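Local coordinates for protein VIN1 (Oscarella pearsei, PDB 6BFI) that binds actin filaments and may take part in cell-cell adhesion, as a sponge homolog of vinculin, at residues Q162-T165 / P166-S170; A433-A436 / E437-E441. All coordinates share one frame; numbering follows the deposited sequence.

Contact 1: residues Q162-T165 / P166-S170; sequences QNLT and PGMTS
Leu164 and Met168, one helical turn apart, lie side by side and point the same way, with Leu164 CG 4.1 Å from Met168 CG. The leucine has its CG opposite the backbone nitrogen (chi1 -176°), which brings its branch nearer the methionine than its CB bond alone would suggest. Met168 bends at chi2, and its flexible thioether chain continues into the buried side of the helix. Beneath the pair, Met168 N donates to Leu164 O at 3.0 Å, and the bond is nearly straight.

On the exposed side the helix has to accommodate Pro166. Its nitrogen carries no hydrogen, so the bond that Gln162 O would normally accept from residue 166 is missing; the ring lies there instead, with Pro166 CD 3.3 Å from Gln162 O, and the helix kinks. Asn163 O also lacks its usual backbone partner, Gly167 N lying 4.1 Å from it. The i-to-i+4 bonds return with Met168 N and Thr169 N, the latter donating to Thr165 O at 2.9 Å. Thr169 OG1 adds a weak second bond to Thr165 O at 3.2 Å, and Thr165 OG1 likewise bonds weakly to Leu161 O; threonine suits both places because its hydroxyl can turn back to the preceding turn.

The segment is part of helix 154-178, in a family built of helical bundles. Leu164 packs on Leu145 of helix 102-145, while Met168 packs on Val141 and Leu145 of that helix and on Val198 and Ile202 of helix 185-215.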
loop_
_atom_site.group_PDB
_atom_site.type_symbol
_atom_site.label_atom_id
_atom_site.label_comp_id
_atom_site.label_asym_id
_atom_site.label_seq_id
_atom_site.Cartn_x
_atom_site.Cartn_y
_atom_site.Cartn_z
ATOM N N GLN A 162 0.965 22.642 -30.820
ATOM C CA GLN A 162 2.056 23.571 -30.553
ATOM C C GLN A 162 1.728 24.565 -29.449
ATOM O O GLN A 162 2.639 25.240 -28.959
ATOM C CB GLN A 162 2.442 24.322 -31.830
ATOM C CG GLN A 162 1.681 25.616 -32.054
ATOM C CD GLN A 162 2.152 26.357 -33.289
ATOM O OE1 GLN A 162 2.576 25.745 -34.269
ATOM N NE2 GLN A 162 2.087 27.685 -33.244
ATOM N N ASN A 163 0.458 24.686 -29.055
ATOM C CA ASN A 163 0.114 25.451 -27.864
ATOM C C ASN A 163 0.090 24.597 -26.605
ATOM O O ASN A 163 0.282 25.128 -25.503
ATOM C CB ASN A 163 -1.248 26.131 -28.033
ATOM C CG ASN A 163 -1.310 27.010 -29.263
ATOM O OD1 ASN A 163 -0.289 27.303 -29.884
ATOM N ND2 ASN A 163 -2.516 27.441 -29.621
ATOM N N LEU A 164 -0.131 23.291 -26.742
ATOM C CA LEU A 164 -0.250 22.400 -25.595
ATOM C C LEU A 164 1.094 21.886 -25.104
ATOM O O LEU A 164 1.265 21.687 -23.896
ATOM C CB LEU A 164 -1.152 21.212 -25.945
ATOM C CG LEU A 164 -1.464 20.232 -24.811
ATOM C CD1 LEU A 164 -2.330 20.900 -23.756
ATOM C CD2 LEU A 164 -2.131 18.973 -25.342
ATOM N N THR A 165 2.049 21.668 -26.008
ATOM C CA THR A 165 3.348 21.139 -25.594
ATOM C C THR A 165 4.104 22.070 -24.650
ATOM O O THR A 165 4.578 21.593 -23.603
ATOM C CB THR A 165 4.183 20.797 -26.834
ATOM O OG1 THR A 165 3.552 19.732 -27.555
ATOM C CG2 THR A 165 5.587 20.367 -26.432
ATOM N N PRO A 166 4.262 23.374 -24.931
ATOM C CA PRO A 166 5.024 24.214 -23.989
ATOM C C PRO A 166 4.360 24.352 -22.630
ATOM O O PRO A 166 5.057 24.380 -21.607
ATOM C CB PRO A 166 5.123 25.559 -24.722
ATOM C CG PRO A 166 3.956 25.576 -25.631
ATOM C CD PRO A 166 3.795 24.158 -26.090
ATOM N N GLY A 167 3.028 24.436 -22.589
ATOM C CA GLY A 167 2.342 24.486 -21.307
ATOM C C GLY A 167 2.514 23.209 -20.506
ATOM O O GLY A 167 2.787 23.252 -19.301
ATOM N N MET A 168 2.364 22.055 -21.164
ATOM C CA MET A 168 2.576 20.777 -20.490
ATOM C C MET A 168 3.995 20.667 -19.949
ATOM O O MET A 168 4.202 20.212 -18.815
ATOM C CB MET A 168 2.276 19.621 -21.445
ATOM C CG MET A 168 0.805 19.265 -21.552
ATOM S SD MET A 168 0.181 18.544 -20.025
ATOM C CE MET A 168 -1.534 18.252 -20.448
ATOM N N THR A 169 4.988 21.079 -20.744
ATOM C CA THR A 169 6.367 21.053 -20.266
ATOM C C THR A 169 6.549 21.977 -19.067
ATOM O O THR A 169 7.217 21.615 -18.087
ATOM C CB THR A 169 7.321 21.433 -21.399
ATOM O OG1 THR A 169 7.313 20.402 -22.395
ATOM C CG2 THR A 169 8.739 21.614 -20.879
ATOM N N SER A 170 5.943 23.167 -19.115
ATOM C CA SER A 170 6.037 24.097 -17.994
ATOM C C SER A 170 5.397 23.528 -16.734
ATOM O O SER A 170 5.851 23.822 -15.623
ATOM C CB SER A 170 5.384 25.430 -18.359
ATOM O OG SER A 170 3.981 25.286 -18.496
#

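Contact 2: residues A433-A436 / E437-E441; sequences AVAA and ELRKE
The guanidinium of Arg439 reaches back along the helix over Ala435, and its NH1 comes within 3.8 Å of Ala435 CB. The group stands obliquely to that methyl and to Ala436 N. Its other nitrogens look to helix 399-427: NE makes a long, weak ion pair with Glu422, and NH2 a weak hydrogen bond with Ser426. A methyl is small enough to let the arginine pass close to the helix surface. The stem begins with CG beside the backbone nitrogen (chi1 -63°) and then runs extended to NE; Arg439 CG passes 3.2 Å from Ala435 O.

The carboxylate of Glu437 is the other flat group facing away from the helix body. Its chain is extended, with CG opposite the backbone nitrogen (chi1 179°), which carries the charged end outward; only the base of the side chain touches the preceding turn, with Glu437 CB 3.5 Å from Ala433 O. Lys440 also rests only its base on the turn before, with Lys440 CB 3.5 Å from Ala436 O, but its chain bends before leading the amine away. Long charged residues suit this exposed surface.

The backbone beneath is an unbroken alpha-helix. Four successive bonds, from Glu437 N to Ala433 O through Lys440 N to Ala436 O, are all 2.9 Å, and alanine, a strong helix former, fits such regularity.

Leu438 marks the buried side of helix 432-449, wedged between Met486, Ser489 and Val490 of helix 466-493 and Ala421 and Val424 of helix 399-427. Val434, one turn earlier, meets Val493, and Glu441, on the following turn, hydrogen-bonds Ser489.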
loop_
_atom_site.group_PDB
_atom_site.type_symbol
_atom_site.label_atom_id
_atom_site.label_comp_id
_atom_site.label_asym_id
_atom_site.label_seq_id
_atom_site.Cartn_x
_atom_site.Cartn_y
_atom_site.Cartn_z
ATOM N N ALA A 433 -1.432 -2.317 2.141
ATOM C CA ALA A 433 -0.827 -1.568 1.045
ATOM C C ALA A 433 -0.965 -2.323 -0.272
ATOM O O ALA A 433 -1.420 -1.762 -1.278
ATOM C CB ALA A 433 0.642 -1.278 1.359
ATOM N N VAL A 434 -0.586 -3.605 -0.278
ATOM C CA VAL A 434 -0.756 -4.437 -1.466
ATOM C C VAL A 434 -2.222 -4.518 -1.863
ATOM O O VAL A 434 -2.548 -4.556 -3.057
ATOM C CB VAL A 434 -0.153 -5.836 -1.221
ATOM C CG1 VAL A 434 -0.226 -6.684 -2.482
ATOM C CG2 VAL A 434 1.286 -5.721 -0.732
ATOM N N ALA A 435 -3.131 -4.533 -0.885
ATOM C CA ALA A 435 -4.556 -4.576 -1.200
ATOM C C ALA A 435 -5.003 -3.294 -1.892
ATOM O O ALA A 435 -5.690 -3.338 -2.923
ATOM C CB ALA A 435 -5.372 -4.815 0.071
ATOM N N ALA A 436 -4.615 -2.138 -1.343
ATOM C CA ALA A 436 -4.970 -0.868 -1.970
ATOM C C ALA A 436 -4.396 -0.767 -3.378
ATOM O O ALA A 436 -5.070 -0.288 -4.299
ATOM C CB ALA A 436 -4.487 0.300 -1.110
ATOM N N GLU A 437 -3.152 -1.217 -3.567
ATOM C CA GLU A 437 -2.542 -1.160 -4.891
ATOM C C GLU A 437 -3.278 -2.062 -5.874
ATOM O O GLU A 437 -3.550 -1.663 -7.014
ATOM C CB GLU A 437 -1.066 -1.542 -4.803
ATOM C CG GLU A 437 -0.347 -1.548 -6.140
ATOM C CD GLU A 437 1.148 -1.747 -5.993
ATOM O OE1 GLU A 437 1.624 -1.850 -4.842
ATOM O OE2 GLU A 437 1.847 -1.799 -7.028
ATOM N N LEU A 438 -3.616 -3.280 -5.447
ATOM C CA LEU A 438 -4.380 -4.183 -6.301
ATOM C C LEU A 438 -5.708 -3.558 -6.708
ATOM O O LEU A 438 -6.078 -3.569 -7.889
ATOM C CB LEU A 438 -4.610 -5.510 -5.581
ATOM C CG LEU A 438 -4.006 -6.750 -6.235
ATOM C CD1 LEU A 438 -4.395 -8.001 -5.459
ATOM C CD2 LEU A 438 -4.443 -6.851 -7.685
ATOM N N ARG A 439 -6.438 -3.001 -5.739
ATOM C CA ARG A 439 -7.720 -2.380 -6.056
ATOM C C ARG A 439 -7.544 -1.216 -7.025
ATOM O O ARG A 439 -8.376 -1.013 -7.921
ATOM C CB ARG A 439 -8.412 -1.916 -4.774
ATOM C CG ARG A 439 -8.766 -3.045 -3.815
ATOM C CD ARG A 439 -9.704 -2.562 -2.723
ATOM N NE ARG A 439 -10.218 -3.660 -1.911
ATOM C CZ ARG A 439 -9.776 -3.963 -0.696
ATOM N NH1 ARG A 439 -8.806 -3.246 -0.142
ATOM N NH2 ARG A 439 -10.306 -4.981 -0.033
ATOM N N LYS A 440 -6.462 -0.447 -6.869
ATOM C CA LYS A 440 -6.194 0.652 -7.790
ATOM C C LYS A 440 -5.969 0.134 -9.206
ATOM O O LYS A 440 -6.532 0.663 -10.172
ATOM C CB LYS A 440 -4.987 1.460 -7.308
ATOM C CG LYS A 440 -4.809 2.796 -8.014
ATOM C CD LYS A 440 -3.725 3.640 -7.354
ATOM C CE LYS A 440 -2.330 3.160 -7.722
ATOM N NZ LYS A 440 -2.000 3.449 -9.147
ATOM N N GLU A 441 -5.156 -0.917 -9.346
ATOM C CA GLU A 441 -4.904 -1.475 -10.671
ATOM C C GLU A 441 -6.171 -2.060 -11.285
ATOM O O GLU A 441 -6.348 -2.016 -12.510
ATOM C CB GLU A 441 -3.803 -2.531 -10.591
ATOM C CG GLU A 441 -2.491 -1.990 -10.049
ATOM C CD GLU A 441 -1.376 -3.015 -10.070
ATOM O OE1 GLU A 441 -0.196 -2.607 -10.047
ATOM O OE2 GLU A 441 -1.680 -4.225 -10.112
#

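How the contacts relate
Contacts 1 and 2 follow one another along the chain and lie in separate helices, 154-178 and 432-449; their centres are 33 Å apart, and with about 19 Å between nearest atoms they do not touch. Contact 1 is peripheral, its centre 33 Å from that of the chain, whereas contact 2 lies only 6 Å from it. Both are short pieces of amphipathic helix that put apolar side chains against two neighbouring helices, the recurring pattern of a helical-bundle protein; most polar side chains lie on the exposed side, and some at the border reach a neighbouring helix. They differ in the backbone: 162-170 is interrupted by a proline kink, while 433-441 runs regularly.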